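Local atomic coordinates of protein-S-isoprenylcysteine O-methyltransferase (Tribolium castaneum, PDB entry 5V7P), a protein that catalyses methylation of the C-terminal carboxylate of isoprenylated cysteine residues in proteins, using S-adenosyl-L-methionine as methyl donor in the endoplasmic reticulum membrane. Residues A100-S105 and L168-R173; F143-T146 and L152-I155; G202-F207 and C263-Q268. One frame throughout, in Å; residues are numbered along the deposited sequence.

How the contacts relate
Contacts 1 and 3 both lie beside one bound MPG lipid. Contact 1 is near the centre of the chain, between transmembrane helices 90-113 and 156-180, and is only partly buried. It joins an aromatic ring to charged groups. Contact 2 is buried but peripheral, at the turn, probably lumenal, that leads into helix 156-180, and rests on a salt bridge. Its centre is about 25 Å from that of contact 1 and about 41 Å from that of contact 3. Contact 3 is buried, probably on the cytoplasmic side, and a tyrosine hydroxyl meets backbone oxygen there. Helix 156-180 of contact 1 precedes its 203-206 turn, and Leu172 packs on Val203 and Phe207.

Contact 1. Residues A100-S105 and L168-R173; sequences ALFHYS and LGEVLR. With MPG ([(Z)-octadec-9-enyl] (2R)-2,3-bis(oxidanyl)propanoate), chain R.
A chi1 of 173° turns the Phe102 ring away from its backbone N and across the gap, where one flank of it meets both Glu170 and Arg173. Glu170 bends at chi2 and brings its carboxylate to that side. Glu170 OE2 comes obliquely to Phe102 CD1, 2.9 Å away. This is short, and its exact length is doubtful. The carboxylate plane stands 78° from the ring plane. The other oxygen, Glu170 OE1, lies 3.4 Å from Ser105 OG. That hydroxyl turns back to its own helix and donates to Leu101 O.

The Arg173 side chain, one turn on, meets Phe102 at about a right angle. Its NH2 comes obliquely to Phe102 CZ, 3.5 Å away, and the two planes are 27° apart. The helices run nearly parallel, and their axes in these segments are 11.6 Å apart, so long side chains have to bridge the gap. On the far side of helix 156-180, Val171 CG1 lies 3.4 Å from C9 of the MPG chain.

Trp218 and Trp215 add to the packing of the Phe102 ring. Each charge has its own mate outside the segments: Arg173 pairs with Glu106, and Glu170 with Lys174. Lys174 also makes a cation-pi contact with Phe102, which probably helps the ring sit beside an ion pair within the membrane helices.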
# COMPACT_ATOMS: atom_id res chain seq x y z
N ALA A 100 7.19 11.47 0.63
CA ALA A 100 6.50 12.07 -0.50
C ALA A 100 6.94 11.45 -1.82
O ALA A 100 6.10 11.17 -2.69
CB ALA A 100 6.74 13.58 -0.52
N LEU A 101 8.24 11.21 -1.98
CA LEU A 101 8.73 10.62 -3.22
C LEU A 101 8.22 9.19 -3.38
O LEU A 101 7.89 8.77 -4.50
CB LEU A 101 10.25 10.65 -3.26
CG LEU A 101 10.91 11.98 -3.64
CD1 LEU A 101 12.43 11.85 -3.61
CD2 LEU A 101 10.46 12.47 -5.01
N PHE A 102 8.14 8.43 -2.29
CA PHE A 102 7.64 7.07 -2.37
C PHE A 102 6.23 7.04 -2.94
O PHE A 102 5.96 6.33 -3.92
CB PHE A 102 7.67 6.40 -1.00
CG PHE A 102 7.01 5.05 -0.98
CD1 PHE A 102 7.74 3.91 -1.28
CD2 PHE A 102 5.66 4.92 -0.68
CE1 PHE A 102 7.14 2.67 -1.27
CE2 PHE A 102 5.06 3.68 -0.67
CZ PHE A 102 5.80 2.55 -0.96
N HIS A 103 5.32 7.81 -2.35
CA HIS A 103 3.92 7.73 -2.73
C HIS A 103 3.69 8.26 -4.14
O HIS A 103 2.87 7.72 -4.89
CB HIS A 103 3.06 8.48 -1.72
CG HIS A 103 2.96 7.80 -0.39
ND1 HIS A 103 2.22 6.65 -0.19
CD2 HIS A 103 3.52 8.09 0.81
CE1 HIS A 103 2.33 6.27 1.07
NE2 HIS A 103 3.11 7.13 1.70
N TYR A 104 4.40 9.32 -4.53
CA TYR A 104 4.21 9.86 -5.88
C TYR A 104 4.82 8.94 -6.93
O TYR A 104 4.15 8.57 -7.90
CB TYR A 104 4.82 11.25 -6.01
CG TYR A 104 4.78 11.70 -7.45
CD1 TYR A 104 3.57 11.98 -8.07
CD2 TYR A 104 5.94 11.80 -8.20
CE1 TYR A 104 3.52 12.36 -9.39
CE2 TYR A 104 5.90 12.18 -9.52
CZ TYR A 104 4.68 12.46 -10.11
OH TYR A 104 4.62 12.84 -11.43
N SER A 105 6.09 8.58 -6.76
CA SER A 105 6.73 7.68 -7.72
C SER A 105 5.96 6.37 -7.85
O SER A 105 5.99 5.74 -8.91
CB SER A 105 8.17 7.41 -7.30
OG SER A 105 8.23 6.83 -6.01
N LEU A 168 17.90 2.45 -1.74
CA LEU A 168 18.07 1.11 -2.30
C LEU A 168 16.74 0.39 -2.41
O LEU A 168 16.40 -0.16 -3.46
CB LEU A 168 19.05 0.31 -1.45
CG LEU A 168 20.50 0.81 -1.42
CD1 LEU A 168 21.32 -0.00 -0.43
CD2 LEU A 168 21.13 0.75 -2.80
N GLY A 169 15.96 0.40 -1.32
CA GLY A 169 14.65 -0.24 -1.37
C GLY A 169 13.75 0.38 -2.42
O GLY A 169 12.97 -0.32 -3.07
N GLU A 170 13.86 1.69 -2.61
CA GLU A 170 13.06 2.36 -3.63
C GLU A 170 13.48 1.93 -5.03
O GLU A 170 12.64 1.66 -5.88
CB GLU A 170 13.15 3.88 -3.48
CG GLU A 170 11.91 4.51 -2.88
CD GLU A 170 10.73 4.46 -3.83
OE1 GLU A 170 10.85 5.01 -4.95
OE2 GLU A 170 9.70 3.86 -3.48
N VAL A 171 14.79 1.87 -5.28
CA VAL A 171 15.28 1.45 -6.59
C VAL A 171 14.85 0.01 -6.86
O VAL A 171 14.34 -0.31 -7.94
CB VAL A 171 16.80 1.62 -6.68
CG1 VAL A 171 17.34 1.08 -8.00
CG2 VAL A 171 17.17 3.09 -6.53
N LEU A 172 15.05 -0.87 -5.88
CA LEU A 172 14.62 -2.26 -6.04
C LEU A 172 13.14 -2.32 -6.38
O LEU A 172 12.72 -3.03 -7.31
CB LEU A 172 14.90 -3.05 -4.76
CG LEU A 172 15.15 -4.56 -4.86
CD1 LEU A 172 14.79 -5.24 -3.55
CD2 LEU A 172 14.41 -5.20 -6.03
N ARG A 173 12.32 -1.56 -5.64
CA ARG A 173 10.87 -1.61 -5.82
C ARG A 173 10.47 -1.18 -7.23
O ARG A 173 9.78 -1.91 -7.94
CB ARG A 173 10.20 -0.72 -4.77
CG ARG A 173 8.68 -0.63 -4.89
CD ARG A 173 8.00 -1.33 -3.75
NE ARG A 173 6.67 -1.81 -4.14
CZ ARG A 173 5.54 -1.12 -3.98
NH1 ARG A 173 4.39 -1.65 -4.38
NH2 ARG A 173 5.56 0.08 -3.43
C2 MPG R . 18.28 -5.88 -14.14
C3 MPG R . 18.30 -4.58 -13.34
C4 MPG R . 19.41 -4.66 -12.30
C5 MPG R . 19.46 -3.35 -11.51
C6 MPG R . 18.46 -3.40 -10.35
C7 MPG R . 18.82 -2.33 -9.32
C8 MPG R . 18.07 -2.61 -8.02
C9 MPG R . 18.75 -1.85 -6.88
C10 MPG R . 19.05 -2.36 -5.70
C11 MPG R . 18.76 -3.81 -5.28
C12 MPG R . 20.04 -4.45 -4.77
C13 MPG R . 20.42 -3.84 -3.43
O1 MPG R . 17.93 -6.61 -16.37
C1 MPG R . 17.46 -5.71 -15.41
CXD MPG R . 17.60 -7.57 -18.69
O2 MPG R . 17.56 -8.95 -18.46
C21 MPG R . 19.04 -7.14 -18.95
O3 MPG R . 19.64 -8.05 -19.84
O4 MPG R . 15.95 -6.45 -17.43
CX3 MPG R . 17.07 -6.83 -17.45

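Contact 2. Residues F143-T146 and L152-I155; sequences FIET and LKEI
Lys153 and Glu145 form the polar part of this contact, a salt bridge with Lys153 NZ 2.8 Å from Glu145 OE1. The amine meets that oxygen nearly along the C-O bond. Lys153 bends at chi2 (-56°) and then runs straight, which brings the amine to the flank of helix 129-148, beside Glu145. The same NZ is also hydrogen-bonded to Leu226 O, Ile227 O and Asn228 OD1. Glu145 OE2 lies near Glu141 OE2, and the lysine charge probably eases that closeness of like charges.

The contact closes a tight turn, probably on the lumenal side. Transmembrane helix 129-148 ends, the short helix 150-153 follows, and Ile155 takes the N-cap position of transmembrane helix 156-180. With an alanine here in place of Lys153, the Glu145 carboxylate would probably lose its charged mate, and the Leu226 and Ile227 carbonyls and Asn228 this donor.

The rest is close packing. Thr146 OG1 lies 3.2 Å from Lys153 CG and is itself hydrogen-bonded to Asn88. The lysine and threonine side chains cross at about a right angle. Lys153 CE rests 3.8 Å from Glu145 CB. Leu152, next to Lys153 in the short helix, brings CD2 within 3.7 Å of Glu145 OE1.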
# COMPACT_ATOMS: atom_id res chain seq x y z
N PHE A 143 9.37 13.54 18.04
CA PHE A 143 9.34 14.86 18.66
C PHE A 143 9.38 14.79 20.18
O PHE A 143 9.92 15.69 20.82
CB PHE A 143 8.11 15.63 18.18
CG PHE A 143 8.22 16.10 16.76
CD1 PHE A 143 9.04 17.17 16.44
CD2 PHE A 143 7.53 15.46 15.74
CE1 PHE A 143 9.17 17.60 15.14
CE2 PHE A 143 7.65 15.89 14.44
CZ PHE A 143 8.47 16.96 14.13
N ILE A 144 8.81 13.74 20.78
CA ILE A 144 8.99 13.54 22.21
C ILE A 144 10.45 13.20 22.51
O ILE A 144 11.05 13.74 23.44
CB ILE A 144 8.04 12.44 22.73
CG1 ILE A 144 6.59 12.95 22.70
CG2 ILE A 144 8.42 12.00 24.15
CD1 ILE A 144 5.55 11.94 23.16
N GLU A 145 11.04 12.31 21.71
CA GLU A 145 12.43 11.94 21.92
C GLU A 145 13.37 13.09 21.59
O GLU A 145 14.41 13.25 22.23
CB GLU A 145 12.78 10.71 21.08
CG GLU A 145 12.23 9.41 21.63
CD GLU A 145 12.49 8.23 20.72
OE1 GLU A 145 12.92 8.46 19.57
OE2 GLU A 145 12.27 7.08 21.15
N THR A 146 13.03 13.88 20.57
CA THR A 146 13.89 15.01 20.21
C THR A 146 13.81 16.13 21.25
O THR A 146 14.75 16.92 21.37
CB THR A 146 13.52 15.54 18.82
OG1 THR A 146 14.71 16.00 18.16
CG2 THR A 146 12.51 16.69 18.88
N LEU A 152 20.03 12.41 20.48
CA LEU A 152 19.68 11.19 19.76
C LEU A 152 19.44 11.47 18.28
O LEU A 152 19.90 10.71 17.42
CB LEU A 152 18.44 10.55 20.40
CG LEU A 152 17.88 9.29 19.74
CD1 LEU A 152 18.85 8.13 19.88
CD2 LEU A 152 16.53 8.93 20.33
N LYS A 153 18.72 12.54 17.97
CA LYS A 153 18.41 12.89 16.59
C LYS A 153 19.53 13.66 15.91
O LYS A 153 19.42 13.96 14.71
CB LYS A 153 17.12 13.70 16.53
CG LYS A 153 15.97 13.12 17.34
CD LYS A 153 15.65 11.68 16.94
CE LYS A 153 14.43 11.16 17.69
NZ LYS A 153 14.12 9.75 17.35
N GLU A 154 20.60 13.99 16.63
CA GLU A 154 21.76 14.66 16.06
C GLU A 154 22.82 13.68 15.58
O GLU A 154 23.92 14.10 15.21
CB GLU A 154 22.36 15.62 17.08
CG GLU A 154 21.54 16.88 17.31
CD GLU A 154 22.00 17.68 18.51
OE1 GLU A 154 21.23 17.77 19.49
OE2 GLU A 154 23.13 18.21 18.48
N ILE A 155 22.52 12.38 15.58
CA ILE A 155 23.46 11.36 15.09
C ILE A 155 23.14 11.19 13.61
O ILE A 155 22.49 10.24 13.17
CB ILE A 155 23.36 10.05 15.88
CG1 ILE A 155 23.47 10.32 17.38
CG2 ILE A 155 24.45 9.09 15.42
CD1 ILE A 155 23.15 9.12 18.25

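Contact 3. Residues G202-F207 and C263-Q268; sequences GVYAWF and CDYQQQ. With SAH (S-adenosyl-L-homocysteine), chain C; MPG ([(Z)-octadec-9-enyl] (2R)-2,3-bis(oxidanyl)propanoate), chain R.
Tyr265 points its hydroxyl into the backbone of the 203-206 turn and meets Tyr204 there. A chi1 of -178° swings the Tyr265 ring off helix 260-268 toward that turn. Tyr265 OH donates a hydrogen bond to Tyr204 O. The modelled length is 2.4 Å, which is very short and doubtful in detail. The carbonyl oxygen lies in the plane of the Tyr265 ring, at its edge. In turn, Tyr265 OH lies in the plane of the Tyr204 ring, and it is 3.6 Å from Tyr204 CB. Phe207 O is the second backbone oxygen near the hydroxyl, 3.2 Å from Tyr265 OH.

The turn is short and weakly bonded. Ala205 N bonds to Gly202 O, and Phe207 N to Val203 O. Gly202 has a positive phi of 65°, which suits a glycine.

Both tyrosines border S-adenosyl-L-homocysteine, and Tyr204 is an experimentally identified S-adenosyl-L-methionine binding residue. Tyr204 OH makes a weak hydrogen bond of 2.8 Å to the carboxylate oxygen OXT. Both rings also approach the adenine amine N6, which lies 3.8 Å from Tyr204 CD2 and 3.8 Å from Tyr265 CE2. Ser211 and Glu250 are among the ligand's other hydrogen-bond partners.

Val203 and Trp206 turn to the lipid instead. Trp206 CH2 is 3.9 Å from C6 of MPG, and Val203 CG1 touches the same carbon. Tyr204 also packs on Thr179 and Ala180 of helix 156-180 and on Pro210. The arrangement belongs to the S-adenosyl-L-methionine site of the ICMT family, probably on the cytoplasmic side, set beside a bound MPG lipid.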
# COMPACT_ATOMS: atom_id res chain seq x y z
N GLY A 202 15.55 -10.41 -14.59
CA GLY A 202 15.83 -9.18 -13.86
C GLY A 202 15.85 -9.44 -12.37
O GLY A 202 16.27 -10.50 -11.89
N VAL A 203 15.37 -8.45 -11.61
CA VAL A 203 15.32 -8.59 -10.16
C VAL A 203 14.45 -9.78 -9.75
O VAL A 203 14.58 -10.28 -8.62
CB VAL A 203 14.82 -7.29 -9.50
CG1 VAL A 203 15.85 -6.18 -9.71
CG2 VAL A 203 13.46 -6.87 -10.05
N TYR A 204 13.57 -10.25 -10.63
CA TYR A 204 12.81 -11.46 -10.33
C TYR A 204 13.66 -12.72 -10.41
O TYR A 204 13.20 -13.78 -10.00
CB TYR A 204 11.60 -11.56 -11.26
CG TYR A 204 10.50 -10.62 -10.87
CD1 TYR A 204 10.45 -9.32 -11.37
CD2 TYR A 204 9.52 -11.00 -9.96
CE1 TYR A 204 9.45 -8.45 -10.99
CE2 TYR A 204 8.52 -10.14 -9.58
CZ TYR A 204 8.48 -8.86 -10.10
OH TYR A 204 7.48 -8.00 -9.72
N ALA A 205 14.89 -12.62 -10.92
CA ALA A 205 15.84 -13.71 -10.79
C ALA A 205 16.53 -13.71 -9.43
O ALA A 205 17.02 -14.76 -9.00
CB ALA A 205 16.89 -13.64 -11.90
N TRP A 206 16.58 -12.56 -8.75
CA TRP A 206 17.16 -12.49 -7.41
C TRP A 206 16.15 -12.92 -6.36
O TRP A 206 16.46 -13.75 -5.49
CB TRP A 206 17.65 -11.07 -7.12
CG TRP A 206 18.57 -10.49 -8.14
CD1 TRP A 206 19.22 -11.15 -9.14
CD2 TRP A 206 18.94 -9.11 -8.27
NE1 TRP A 206 19.97 -10.27 -9.88
CE2 TRP A 206 19.81 -9.01 -9.37
CE3 TRP A 206 18.60 -7.95 -7.57
CZ2 TRP A 206 20.37 -7.80 -9.77
CZ3 TRP A 206 19.15 -6.75 -7.97
CH2 TRP A 206 20.02 -6.68 -9.06
N PHE A 207 14.95 -12.36 -6.41
CA PHE A 207 13.90 -12.63 -5.43
C PHE A 207 12.59 -12.90 -6.16
O PHE A 207 12.36 -12.40 -7.26
CB PHE A 207 13.71 -11.44 -4.47
CG PHE A 207 14.99 -10.77 -4.06
CD1 PHE A 207 15.81 -11.35 -3.10
CD2 PHE A 207 15.36 -9.56 -4.61
CE1 PHE A 207 16.98 -10.73 -2.72
CE2 PHE A 207 16.53 -8.93 -4.23
CZ PHE A 207 17.34 -9.52 -3.28
N CYS A 263 6.29 -23.63 -9.50
CA CYS A 263 6.90 -24.59 -8.58
C CYS A 263 8.41 -24.66 -8.81
O CYS A 263 9.19 -24.62 -7.85
CB CYS A 263 6.26 -25.97 -8.75
SG CYS A 263 6.68 -27.14 -7.44
N ASP A 264 8.83 -24.74 -10.07
CA ASP A 264 10.26 -24.71 -10.38
C ASP A 264 10.88 -23.38 -9.96
O ASP A 264 12.04 -23.34 -9.52
CB ASP A 264 10.49 -24.94 -11.87
CG ASP A 264 9.95 -26.28 -12.34
OD1 ASP A 264 9.86 -27.21 -11.52
OD2 ASP A 264 9.63 -26.40 -13.54
N TYR A 265 10.13 -22.29 -10.10
CA TYR A 265 10.62 -20.97 -9.72
C TYR A 265 10.83 -20.85 -8.22
O TYR A 265 11.74 -20.15 -7.77
CB TYR A 265 9.64 -19.91 -10.23
CG TYR A 265 10.02 -18.47 -9.97
CD1 TYR A 265 11.28 -17.99 -10.31
CD2 TYR A 265 9.11 -17.59 -9.42
CE1 TYR A 265 11.62 -16.67 -10.09
CE2 TYR A 265 9.43 -16.27 -9.20
CZ TYR A 265 10.69 -15.81 -9.53
OH TYR A 265 11.00 -14.50 -9.30
N GLN A 266 9.99 -21.54 -7.43
CA GLN A 266 10.16 -21.52 -5.98
C GLN A 266 11.41 -22.27 -5.54
O GLN A 266 12.04 -21.90 -4.54
CB GLN A 266 8.93 -22.14 -5.31
CG GLN A 266 7.68 -21.28 -5.41
CD GLN A 266 6.44 -21.99 -4.89
OE1 GLN A 266 6.19 -23.15 -5.23
NE2 GLN A 266 5.67 -21.30 -4.06
N GLN A 267 11.80 -23.32 -6.27
CA GLN A 267 12.99 -24.08 -5.91
C GLN A 267 14.27 -23.34 -6.28
O GLN A 267 15.31 -23.57 -5.66
CB GLN A 267 12.97 -25.45 -6.58
CG GLN A 267 11.66 -26.21 -6.44
CD GLN A 267 11.27 -26.45 -5.00
OE1 GLN A 267 12.13 -26.58 -4.13
NE2 GLN A 267 9.97 -26.51 -4.73
N GLN A 268 14.21 -22.47 -7.29
CA GLN A 268 15.40 -21.78 -7.77
C GLN A 268 15.63 -20.43 -7.11
O GLN A 268 16.78 -20.00 -6.98
CB GLN A 268 15.30 -21.58 -9.29
CG GLN A 268 15.26 -22.87 -10.09
CD GLN A 268 14.95 -22.63 -11.55
OE1 GLN A 268 13.93 -23.09 -12.07
NE2 GLN A 268 15.83 -21.91 -12.24
N SAH C . 5.00 -10.10 -5.42
CA SAH C . 5.63 -9.45 -6.56
CB SAH C . 4.60 -8.65 -7.36
CG SAH C . 3.73 -7.72 -6.52
SD SAH C . 2.38 -7.02 -7.51
C SAH C . 6.76 -8.53 -6.10
O SAH C . 6.87 -8.20 -4.92
OXT SAH C . 7.59 -8.08 -6.89
C5' SAH C . 1.22 -8.37 -7.16
C4' SAH C . 0.76 -9.11 -8.40
O4' SAH C . 1.88 -9.58 -9.13
C3' SAH C . -0.07 -10.33 -8.02
O3' SAH C . -1.36 -10.24 -8.60
C2' SAH C . 0.68 -11.53 -8.54
O2' SAH C . -0.18 -12.43 -9.19
C1' SAH C . 1.72 -10.94 -9.49
N9 SAH C . 3.03 -11.63 -9.44
C8 SAH C . 3.76 -11.97 -8.33
N7 SAH C . 4.90 -12.57 -8.72
C5 SAH C . 4.91 -12.62 -10.07
C6 SAH C . 5.83 -13.13 -10.98
N6 SAH C . 6.96 -13.70 -10.56
N1 SAH C . 5.56 -13.04 -12.32
C2 SAH C . 4.40 -12.45 -12.76
N3 SAH C . 3.49 -11.95 -11.86
C4 SAH C . 3.74 -12.03 -10.53
C2 MPG R . 18.28 -5.88 -14.14
C3 MPG R . 18.30 -4.58 -13.34
C4 MPG R . 19.41 -4.66 -12.30
C5 MPG R . 19.46 -3.35 -11.51
C6 MPG R . 18.46 -3.40 -10.35
C7 MPG R . 18.82 -2.33 -9.32
C8 MPG R . 18.07 -2.61 -8.02
C9 MPG R . 18.75 -1.85 -6.88
C10 MPG R . 19.05 -2.36 -5.70
C11 MPG R . 18.76 -3.81 -5.28
C12 MPG R . 20.04 -4.45 -4.77
C13 MPG R . 20.42 -3.84 -3.43
O1 MPG R . 17.93 -6.61 -16.37
C1 MPG R . 17.46 -5.71 -15.41
CXD MPG R . 17.60 -7.57 -18.69
O2 MPG R . 17.56 -8.95 -18.46
C21 MPG R . 19.04 -7.14 -18.95
O3 MPG R . 19.64 -8.05 -19.84
O4 MPG R . 15.95 -6.45 -17.43
CX3 MPG R . 17.07 -6.83 -17.45